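Local structure of putative beta-glucosidase (Bifidobacterium adolescentis, 5WAB) at residues 80-83 with 84-87; 159-162 with 163-166; 277-280 with 281-285; 538-541 with 542-546. The protein hydrolyses beta-glucosidic linkages as a family 3 glycoside hydrolase and may also release terminal alpha-L-arabinopyranosyl units from ginsenosides. All coordinates share one frame; numbering follows the deposited sequence.

Contact 1. Residues 80-83 with 84-87; sequences SWNP and ELIH
Asn82 reaches over the first turn of the helix that follows it, and its OD1 accepts the backbone N-H of Leu85 at 3.1 Å. The bond is fairly straight at the hydrogen, but the donor stands above the carbonyl plane of the amide, 74° out of it. With CG anti to the backbone N (chi1 -167°), the amide folds back towards the helix, and its CG and ND2 both rest on Leu85 CB, the CG contact being 3.5 Å. The backbone of Asn82 joins in as well, its O taking Ile86 N at 3.0 Å, while CG1 of Ile86 lies 3.2 Å from the same Asn82 O. This is an N-cap on helix 83-99: a short polar side chain offers an acceptor to one of the first-turn N-H groups, which have no preceding turn of carbonyls to bond to. Pro83 suits the first position, where its missing N-H costs nothing, and Pro83 O closes the next turn with His87 N at 2.7 Å. An alanine in place of Asn82 would probably leave Leu85 N without its capping acceptor and take away the amide that rests on Leu85 CB. Glu84, whose negative charge suits a helix start, bends at chi2 and brings OE1 to 3.1 Å from Asn82 OD1; both are acceptors, so no bond joins them. The other carboxylate oxygen, OE2, forms a salt bridge with Arg606. Farther out, Ser80 OG is hydrogen-bonded to Leu77 O and accepts weakly from Asn82 N, and Ile86 packs on Glu135 and Ile139 of helix 129-144.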
loop_
_atom_site.group_PDB
_atom_site.type_symbol
_atom_site.label_atom_id
_atom_site.label_comp_id
_atom_site.label_asym_id
_atom_site.label_seq_id
_atom_site.Cartn_x
_atom_site.Cartn_y
_atom_site.Cartn_z
ATOM N N SER A 80 9.254 3.746 -1.868
ATOM C CA SER A 80 10.029 4.828 -1.266
ATOM C C SER A 80 10.419 4.548 0.181
ATOM O O SER A 80 11.470 5.020 0.628
ATOM C CB SER A 80 9.237 6.132 -1.333
ATOM O OG SER A 80 8.068 6.031 -0.537
ATOM N N TRP A 81 9.582 3.819 0.928
ATOM C CA TRP A 81 9.791 3.602 2.364
ATOM C C TRP A 81 10.034 4.929 3.081
ATOM O O TRP A 81 10.840 5.024 4.005
ATOM C CB TRP A 81 10.945 2.623 2.613
ATOM C CG TRP A 81 10.700 1.220 2.098
ATOM C CD1 TRP A 81 10.295 0.870 0.841
ATOM C CD2 TRP A 81 10.888 -0.012 2.812
ATOM N NE1 TRP A 81 10.196 -0.496 0.737
ATOM C CE2 TRP A 81 10.559 -1.060 1.930
ATOM C CE3 TRP A 81 11.295 -0.328 4.112
ATOM C CZ2 TRP A 81 10.622 -2.401 2.308
ATOM C CZ3 TRP A 81 11.362 -1.661 4.482
ATOM C CH2 TRP A 81 11.025 -2.679 3.584
ATOM N N ASN A 82 9.319 5.966 2.645
ATOM C CA ASN A 82 9.585 7.350 3.039
ATOM C C ASN A 82 8.292 7.992 3.518
ATOM O O ASN A 82 7.602 8.674 2.747
ATOM C CB ASN A 82 10.188 8.150 1.881
ATOM C CG ASN A 82 10.759 9.488 2.324
ATOM O OD1 ASN A 82 10.431 9.995 3.401
ATOM N ND2 ASN A 82 11.611 10.075 1.486
ATOM N N PRO A 83 7.928 7.785 4.786
ATOM C CA PRO A 83 6.687 8.393 5.296
ATOM C C PRO A 83 6.658 9.904 5.183
ATOM O O PRO A 83 5.589 10.474 4.933
ATOM C CB PRO A 83 6.654 7.934 6.760
ATOM C CG PRO A 83 7.442 6.651 6.758
ATOM C CD PRO A 83 8.537 6.860 5.756
ATOM N N GLU A 84 7.800 10.574 5.332
ATOM C CA GLU A 84 7.795 12.027 5.230
ATOM C C GLU A 84 7.421 12.471 3.821
ATOM O O GLU A 84 6.610 13.385 3.647
ATOM C CB GLU A 84 9.162 12.594 5.632
ATOM C CG GLU A 84 9.537 12.406 7.106
ATOM C CD GLU A 84 10.088 11.012 7.403
ATOM O OE1 GLU A 84 10.378 10.271 6.442
ATOM O OE2 GLU A 84 10.232 10.656 8.590
ATOM N N LEU A 85 7.953 11.798 2.801
ATOM C CA LEU A 85 7.588 12.136 1.429
ATOM C C LEU A 85 6.124 11.813 1.147
ATOM O O LEU A 85 5.433 12.582 0.468
ATOM C CB LEU A 85 8.500 11.397 0.451
ATOM C CG LEU A 85 8.137 11.442 -1.034
ATOM C CD1 LEU A 85 8.228 12.851 -1.554
ATOM C CD2 LEU A 85 9.054 10.518 -1.825
ATOM N N ILE A 86 5.630 10.688 1.673
ATOM C CA ILE A 86 4.220 10.345 1.518
ATOM C C ILE A 86 3.341 11.360 2.243
ATOM O O ILE A 86 2.288 11.770 1.734
ATOM C CB ILE A 86 3.977 8.913 2.023
ATOM C CG1 ILE A 86 4.848 7.923 1.239
ATOM C CG2 ILE A 86 2.487 8.561 1.972
ATOM C CD1 ILE A 86 4.881 6.535 1.825
ATOM N N HIS A 87 3.777 11.807 3.426
ATOM C CA HIS A 87 3.058 12.853 4.139
ATOM C C HIS A 87 2.985 14.121 3.310
ATOM O O HIS A 87 2.007 14.870 3.392
ATOM C CB HIS A 87 3.743 13.134 5.478
ATOM C CG HIS A 87 3.045 14.159 6.316
ATOM N ND1 HIS A 87 3.129 15.511 6.064
ATOM C CD2 HIS A 87 2.251 14.028 7.404
ATOM C CE1 HIS A 87 2.416 16.169 6.961
ATOM N NE2 HIS A 87 1.873 15.291 7.786
#

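Contact 2. Residues 159-162 with 163-166; sequences NQET and DRLR
Glu161 and Arg164 stand side by side at the two ends of a type II beta turn, closed by Arg164 N to Glu161 O at 3.1 Å. The turn lies in the loop between strands 149-155 and 168-170, in the TIM-barrel-type N-terminal domain of the family 3 enzyme. Their side chains point the same way, and Glu161 OE1 lies 3.2 Å from Arg164 NH1 in a salt bridge of charges alone. The oxygen sits over a face of the guanidinium, the two flat groups are turned 73° apart, and no N-H points at it. Inside the turn packing is close: Arg164 CB rests 3.4 Å from Glu161 O. Gln160 NE2 donates in the carbonyl plane to a lone pair of Thr162 O at 3.1 Å, and also to Pro512 O, while Thr162 OG1 bonds to Asp420. Asp163 fills the third turn position, where phi is positive (59°), a conformation small polar residues tolerate. The other end is looser. Arg166 is exposed, yet it grips Asp163 side-on, NE and NH2 both donating to OD1, with NE at 3.0 Å on the syn lone pair. Were Arg164 exchanged for a leucine, the Glu161 carboxylate would probably lose a positive neighbour. Arg120 also touches Glu161, so a second arginine lies beside this pair. The out-of-plane approach implies electrostatic attraction, likely to tolerate more turning of the guanidinium than the directed bonds at Asp163 do.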
loop_
_atom_site.group_PDB
_atom_site.type_symbol
_atom_site.label_atom_id
_atom_site.label_comp_id
_atom_site.label_asym_id
_atom_site.label_seq_id
_atom_site.Cartn_x
_atom_site.Cartn_y
_atom_site.Cartn_z
ATOM N N ASN A 159 -8.950 -8.438 -0.746
ATOM C CA ASN A 159 -7.668 -8.807 -1.341
ATOM C C ASN A 159 -7.798 -9.385 -2.747
ATOM O O ASN A 159 -6.807 -9.880 -3.296
ATOM C CB ASN A 159 -6.948 -9.796 -0.427
ATOM C CG ASN A 159 -7.030 -9.394 1.036
ATOM O OD1 ASN A 159 -7.745 -10.017 1.828
ATOM N ND2 ASN A 159 -6.292 -8.347 1.405
ATOM N N GLN A 160 -8.996 -9.367 -3.331
ATOM C CA GLN A 160 -9.200 -9.852 -4.689
ATOM C C GLN A 160 -10.415 -9.160 -5.291
ATOM O O GLN A 160 -11.289 -8.664 -4.578
ATOM C CB GLN A 160 -9.369 -11.371 -4.725
ATOM C CG GLN A 160 -10.679 -11.862 -4.173
ATOM C CD GLN A 160 -10.684 -13.355 -4.032
ATOM O OE1 GLN A 160 -9.711 -13.938 -3.561
ATOM N NE2 GLN A 160 -11.767 -13.995 -4.454
ATOM N N GLU A 161 -10.443 -9.110 -6.621
ATOM C CA GLU A 161 -11.580 -8.559 -7.350
ATOM C C GLU A 161 -12.596 -9.622 -7.730
ATOM O O GLU A 161 -13.782 -9.309 -7.892
ATOM C CB GLU A 161 -11.102 -7.858 -8.626
ATOM C CG GLU A 161 -10.351 -6.561 -8.403
ATOM C CD GLU A 161 -11.206 -5.516 -7.722
ATOM O OE1 GLU A 161 -11.980 -4.834 -8.428
ATOM O OE2 GLU A 161 -11.103 -5.381 -6.482
ATOM N N THR A 162 -12.149 -10.865 -7.882
ATOM C CA THR A 162 -13.013 -11.948 -8.327
ATOM C C THR A 162 -14.136 -12.191 -7.328
ATOM O O THR A 162 -13.886 -12.593 -6.188
ATOM C CB THR A 162 -12.176 -13.211 -8.529
ATOM O OG1 THR A 162 -11.183 -12.960 -9.529
ATOM C CG2 THR A 162 -13.045 -14.370 -8.966
ATOM N N ASP A 163 -15.374 -11.964 -7.775
ATOM C CA ASP A 163 -16.578 -12.164 -6.966
ATOM C C ASP A 163 -16.559 -11.306 -5.702
ATOM O O ASP A 163 -17.078 -11.711 -4.660
ATOM C CB ASP A 163 -16.750 -13.642 -6.603
ATOM C CG ASP A 163 -18.177 -13.998 -6.238
ATOM O OD1 ASP A 163 -19.097 -13.236 -6.616
ATOM O OD2 ASP A 163 -18.375 -15.030 -5.560
ATOM N N ARG A 164 -15.978 -10.105 -5.787
ATOM C CA ARG A 164 -15.783 -9.273 -4.601
ATOM C C ARG A 164 -17.088 -8.853 -3.935
ATOM O O ARG A 164 -17.088 -8.567 -2.732
ATOM C CB ARG A 164 -14.972 -8.027 -4.958
ATOM C CG ARG A 164 -15.766 -6.963 -5.690
ATOM C CD ARG A 164 -14.853 -5.889 -6.239
ATOM N NE ARG A 164 -15.566 -4.950 -7.100
ATOM C CZ ARG A 164 -15.182 -3.696 -7.315
ATOM N NH1 ARG A 164 -14.088 -3.222 -6.729
ATOM N NH2 ARG A 164 -15.895 -2.913 -8.113
ATOM N N LEU A 165 -18.199 -8.827 -4.673
ATOM C CA LEU A 165 -19.463 -8.380 -4.101
ATOM C C LEU A 165 -20.124 -9.444 -3.244
ATOM O O LEU A 165 -21.005 -9.115 -2.445
ATOM C CB LEU A 165 -20.437 -7.968 -5.209
ATOM C CG LEU A 165 -20.012 -6.839 -6.146
ATOM C CD1 LEU A 165 -20.997 -6.673 -7.303
ATOM C CD2 LEU A 165 -19.912 -5.560 -5.360
ATOM N N ARG A 166 -19.722 -10.705 -3.392
ATOM C CA ARG A 166 -20.406 -11.800 -2.720
ATOM C C ARG A 166 -19.470 -12.678 -1.898
ATOM O O ARG A 166 -19.900 -13.254 -0.895
ATOM C CB ARG A 166 -21.151 -12.651 -3.751
ATOM C CG ARG A 166 -22.314 -11.932 -4.419
ATOM C CD ARG A 166 -23.015 -12.830 -5.424
ATOM N NE ARG A 166 -22.080 -13.321 -6.434
ATOM C CZ ARG A 166 -22.413 -14.122 -7.439
ATOM N NH1 ARG A 166 -23.667 -14.532 -7.572
ATOM N NH2 ARG A 166 -21.492 -14.509 -8.314
#

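Contact 3. Residues 277-280 with 281-285; sequences MAQG and MVDLV
Gln279 and Asp283 meet one helical turn apart because of how each side chain is bent. In Gln279, CG stands anti to the backbone N (chi1 178°) and the chain then folds at chi2 (60°), swinging the amide along the helix in the direction of Asp283. Asp283 has CG anti to its own carbonyl carbon, which tips the carboxylate back towards the preceding turn. The two side chains cross at about a right angle. Gln279 NE2 donates to Asp283 OD1 at 3.0 Å, with the oxygen nearly in the amide plane but the nitrogen standing above the carboxylate plane, 49° out of it. A neighbouring methyl group flanks the amide, Val282 CG1 lying 4.0 Å from Gln279 NE2. Beneath this polar bridge runs the ordinary i to i+4 ladder of helix 271-292: Val282 N to Ala278 O at 3.1 Å, Asp283 N to Gln279 O at 2.8 Å and Leu284 N to Gly280 O at 2.9 Å. Gln279 and Asp283 are therefore tied twice, through backbone and side chain alike. The buried residues serve another purpose: Val282 packs on Leu20 and Ala278 on Val9, which brings the N-terminal region of the chain against this helix. The amide of Gln279 spans both tasks, since its OE1 accepts from Val9 N while its NE2 serves Asp283. A side chain with a donor and an acceptor at one end suits such a place, and using both fixes which way round the amide lies; the nearby carboxylate probably polarises NE2 and so strengthens its donation.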
loop_
_atom_site.group_PDB
_atom_site.type_symbol
_atom_site.label_atom_id
_atom_site.label_comp_id
_atom_site.label_asym_id
_atom_site.label_seq_id
_atom_site.Cartn_x
_atom_site.Cartn_y
_atom_site.Cartn_z
ATOM N N MET A 277 -24.640 7.528 15.293
ATOM C CA MET A 277 -24.307 7.451 13.874
ATOM C C MET A 277 -24.489 8.790 13.174
ATOM O O MET A 277 -23.628 9.203 12.389
ATOM C CB MET A 277 -25.161 6.375 13.206
ATOM C CG MET A 277 -24.807 4.958 13.617
ATOM S SD MET A 277 -23.146 4.489 13.057
ATOM C CE MET A 277 -22.152 4.725 14.526
ATOM N N ALA A 278 -25.597 9.488 13.454
ATOM C CA ALA A 278 -25.879 10.756 12.784
ATOM C C ALA A 278 -25.001 11.882 13.313
ATOM O O ALA A 278 -24.582 12.759 12.549
ATOM C CB ALA A 278 -27.357 11.115 12.943
ATOM N N GLN A 279 -24.731 11.894 14.621
ATOM C CA GLN A 279 -23.861 12.924 15.178
ATOM C C GLN A 279 -22.466 12.838 14.583
ATOM O O GLN A 279 -21.827 13.866 14.328
ATOM C CB GLN A 279 -23.799 12.801 16.701
ATOM C CG GLN A 279 -22.880 13.811 17.379
ATOM C CD GLN A 279 -23.295 15.249 17.126
ATOM O OE1 GLN A 279 -24.478 15.591 17.170
ATOM N NE2 GLN A 279 -22.317 16.100 16.856
ATOM N N GLY A 280 -21.986 11.621 14.339
ATOM C CA GLY A 280 -20.699 11.472 13.685
ATOM C C GLY A 280 -20.664 12.157 12.334
ATOM O O GLY A 280 -19.663 12.778 11.969
ATOM N N MET A 281 -21.773 12.082 11.589
ATOM C CA MET A 281 -21.847 12.759 10.300
ATOM C C MET A 281 -21.844 14.271 10.472
ATOM O O MET A 281 -21.321 14.987 9.608
ATOM C CB MET A 281 -23.091 12.308 9.540
ATOM C CG MET A 281 -23.075 10.838 9.160
ATOM S SD MET A 281 -21.508 10.297 8.440
ATOM C CE MET A 281 -21.384 11.369 7.002
ATOM N N VAL A 282 -22.434 14.769 11.566
ATOM C CA VAL A 282 -22.339 16.190 11.886
ATOM C C VAL A 282 -20.902 16.557 12.233
ATOM O O VAL A 282 -20.385 17.586 11.783
ATOM C CB VAL A 282 -23.304 16.554 13.031
ATOM C CG1 VAL A 282 -23.166 18.022 13.397
ATOM C CG2 VAL A 282 -24.735 16.243 12.644
ATOM N N ASP A 283 -20.229 15.713 13.023
ATOM C CA ASP A 283 -18.840 15.978 13.392
ATOM C C ASP A 283 -17.932 16.009 12.172
ATOM O O ASP A 283 -16.985 16.802 12.119
ATOM C CB ASP A 283 -18.338 14.922 14.379
ATOM C CG ASP A 283 -18.994 15.029 15.737
ATOM O OD1 ASP A 283 -19.423 16.137 16.105
ATOM O OD2 ASP A 283 -19.078 14.000 16.436
ATOM N N LEU A 284 -18.197 15.147 11.187
ATOM C CA LEU A 284 -17.411 15.161 9.957
ATOM C C LEU A 284 -17.532 16.502 9.246
ATOM O O LEU A 284 -16.535 17.067 8.784
ATOM C CB LEU A 284 -17.845 14.027 9.035
ATOM C CG LEU A 284 -17.126 14.034 7.686
ATOM C CD1 LEU A 284 -15.622 13.895 7.878
ATOM C CD2 LEU A 284 -17.673 12.945 6.797
ATOM N N VAL A 285 -18.755 17.019 9.132
ATOM C CA VAL A 285 -18.949 18.327 8.512
ATOM C C VAL A 285 -18.199 19.399 9.291
ATOM O O VAL A 285 -17.525 20.254 8.704
ATOM C CB VAL A 285 -20.452 18.646 8.396
ATOM C CG1 VAL A 285 -20.667 20.112 8.056
ATOM C CG2 VAL A 285 -21.094 17.767 7.324
#

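Contact 4. Residues 538-541 with 542-546; sequences VDYP and FGFGL
Pro541 and Phe544 are the ends of a type II beta turn, joined by Phe544 N to Pro541 O at 3.1 Å, with the donor lifted above the carbonyl plane. At the third position Gly543 takes a positive phi (79°), which a residue without a side chain adopts at little cost, while Pro541 stiffens the entry to the turn. Phe544 reaches back over this entry. Its CB lies 3.7 Å from Pro541 CD and 3.8 Å from Pro541 CG, so the start of the benzyl group lies against the CG-CD side of the pyrrolidine. With CG anti to the backbone N (chi1 175°), the ring is carried past the proline to Tyr540, where Phe544 CE2 meets Tyr540 CD1 at 3.9 Å. The two rings are tilted by 37° and their centroids lie 5.9 Å apart, an apolar contact at a slant. Phe542 turns away from this cluster and stacks on Tyr528. Tyr540 itself belongs to a classic beta bulge, facing Ile498 together with Asp539, and its side chain also touches Leu319 and Leu494. Beyond the turn, Phe542 O bonds to Ser652 and Gly543 O to Gln585, both in the fibronectin type III-like domain. The arrangement is a type II turn with proline at its first position and glycine at its third, here set after a bulge where the C-terminal domain of the family 3 enzyme meets its fibronectin-like domain.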
loop_
_atom_site.group_PDB
_atom_site.type_symbol
_atom_site.label_atom_id
_atom_site.label_comp_id
_atom_site.label_asym_id
_atom_site.label_seq_id
_atom_site.Cartn_x
_atom_site.Cartn_y
_atom_site.Cartn_z
ATOM N N VAL A 538 13.151 -17.101 -4.387
ATOM C CA VAL A 538 12.354 -16.064 -5.019
ATOM C C VAL A 538 13.240 -15.363 -6.034
ATOM O O VAL A 538 14.467 -15.480 -6.009
ATOM C CB VAL A 538 11.786 -15.049 -4.005
ATOM C CG1 VAL A 538 10.794 -15.728 -3.077
ATOM C CG2 VAL A 538 12.924 -14.418 -3.212
ATOM N N ASP A 539 12.603 -14.632 -6.944
ATOM C CA ASP A 539 13.374 -13.880 -7.926
ATOM C C ASP A 539 14.029 -12.667 -7.274
ATOM O O ASP A 539 15.251 -12.494 -7.347
ATOM C CB ASP A 539 12.481 -13.463 -9.094
ATOM C CG ASP A 539 13.265 -13.202 -10.361
ATOM O OD1 ASP A 539 14.483 -13.483 -10.383
ATOM O OD2 ASP A 539 12.663 -12.711 -11.337
ATOM N N TYR A 540 13.233 -11.823 -6.614
ATOM C CA TYR A 540 13.767 -10.690 -5.877
ATOM C C TYR A 540 13.010 -10.577 -4.556
ATOM O O TYR A 540 11.763 -10.568 -4.552
ATOM C CB TYR A 540 13.660 -9.401 -6.696
ATOM C CG TYR A 540 14.421 -9.480 -8.005
ATOM C CD1 TYR A 540 15.766 -9.137 -8.076
ATOM C CD2 TYR A 540 13.797 -9.927 -9.168
ATOM C CE1 TYR A 540 16.469 -9.226 -9.273
ATOM C CE2 TYR A 540 14.488 -10.017 -10.365
ATOM C CZ TYR A 540 15.823 -9.666 -10.413
ATOM O OH TYR A 540 16.512 -9.755 -11.604
ATOM N N PRO A 541 13.716 -10.512 -3.430
ATOM C CA PRO A 541 13.049 -10.587 -2.128
ATOM C C PRO A 541 12.445 -9.258 -1.698
ATOM O O PRO A 541 12.788 -8.182 -2.191
ATOM C CB PRO A 541 14.181 -10.993 -1.179
ATOM C CG PRO A 541 15.395 -10.378 -1.797
ATOM C CD PRO A 541 15.183 -10.441 -3.296
ATOM N N PHE A 542 11.521 -9.366 -0.750
ATOM C CA PHE A 542 10.919 -8.199 -0.128
ATOM C C PHE A 542 12.000 -7.293 0.454
ATOM O O PHE A 542 12.932 -7.764 1.113
ATOM C CB PHE A 542 9.945 -8.662 0.956
ATOM C CG PHE A 542 9.361 -7.552 1.773
ATOM C CD1 PHE A 542 8.262 -6.846 1.318
ATOM C CD2 PHE A 542 9.902 -7.231 3.008
ATOM C CE1 PHE A 542 7.720 -5.827 2.074
ATOM C CE2 PHE A 542 9.369 -6.217 3.766
ATOM C CZ PHE A 542 8.273 -5.513 3.301
ATOM N N GLY A 543 11.879 -5.992 0.197
ATOM C CA GLY A 543 12.847 -5.028 0.681
ATOM C C GLY A 543 14.133 -4.930 -0.116
ATOM O O GLY A 543 15.081 -4.288 0.351
ATOM N N PHE A 544 14.203 -5.531 -1.303
ATOM C CA PHE A 544 15.419 -5.510 -2.102
ATOM C C PHE A 544 15.434 -4.316 -3.048
ATOM O O PHE A 544 14.396 -3.869 -3.542
ATOM C CB PHE A 544 15.571 -6.802 -2.913
ATOM C CG PHE A 544 16.748 -6.791 -3.860
ATOM C CD1 PHE A 544 18.013 -7.141 -3.422
ATOM C CD2 PHE A 544 16.584 -6.427 -5.189
ATOM C CE1 PHE A 544 19.092 -7.126 -4.291
ATOM C CE2 PHE A 544 17.658 -6.411 -6.060
ATOM C CZ PHE A 544 18.912 -6.762 -5.612
ATOM N N GLY A 545 16.636 -3.807 -3.303
ATOM C CA GLY A 545 16.817 -2.726 -4.248
ATOM C C GLY A 545 18.264 -2.301 -4.383
ATOM O O GLY A 545 18.979 -2.192 -3.383
ATOM N N LEU A 546 18.714 -2.068 -5.611
ATOM C CA LEU A 546 20.076 -1.617 -5.838
ATOM C C LEU A 546 20.115 -0.092 -5.930
ATOM O O LEU A 546 19.090 0.578 -6.039
ATOM C CB LEU A 546 20.642 -2.256 -7.107
ATOM C CG LEU A 546 20.809 -3.783 -7.144
ATOM C CD1 LEU A 546 21.351 -4.230 -8.501
ATOM C CD2 LEU A 546 21.704 -4.295 -6.017
#

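Overall arrangement
The four contacts follow one another along the chain, yet only contacts 1 and 4 touch. Trp81 CZ2 packs on Gly543 CA at 3.8 Å, so the loop ahead of helix 83-99 in the N-terminal domain leans on the turn of the C-terminal domain; Trp81 also bonds through NE1 to Lys493 O and meets Phe605 edge-to-face. Contact 2 stands apart, its nearest atoms about 18 Å from contact 1 and about 14 Å from contact 4. It follows strand 149-155 of the parallel sheet, on the side where barrel enzymes usually carry the active site. Contact 3 lies farthest from contact 4, their centres about 45 Å apart on opposite sides of the chain's centre.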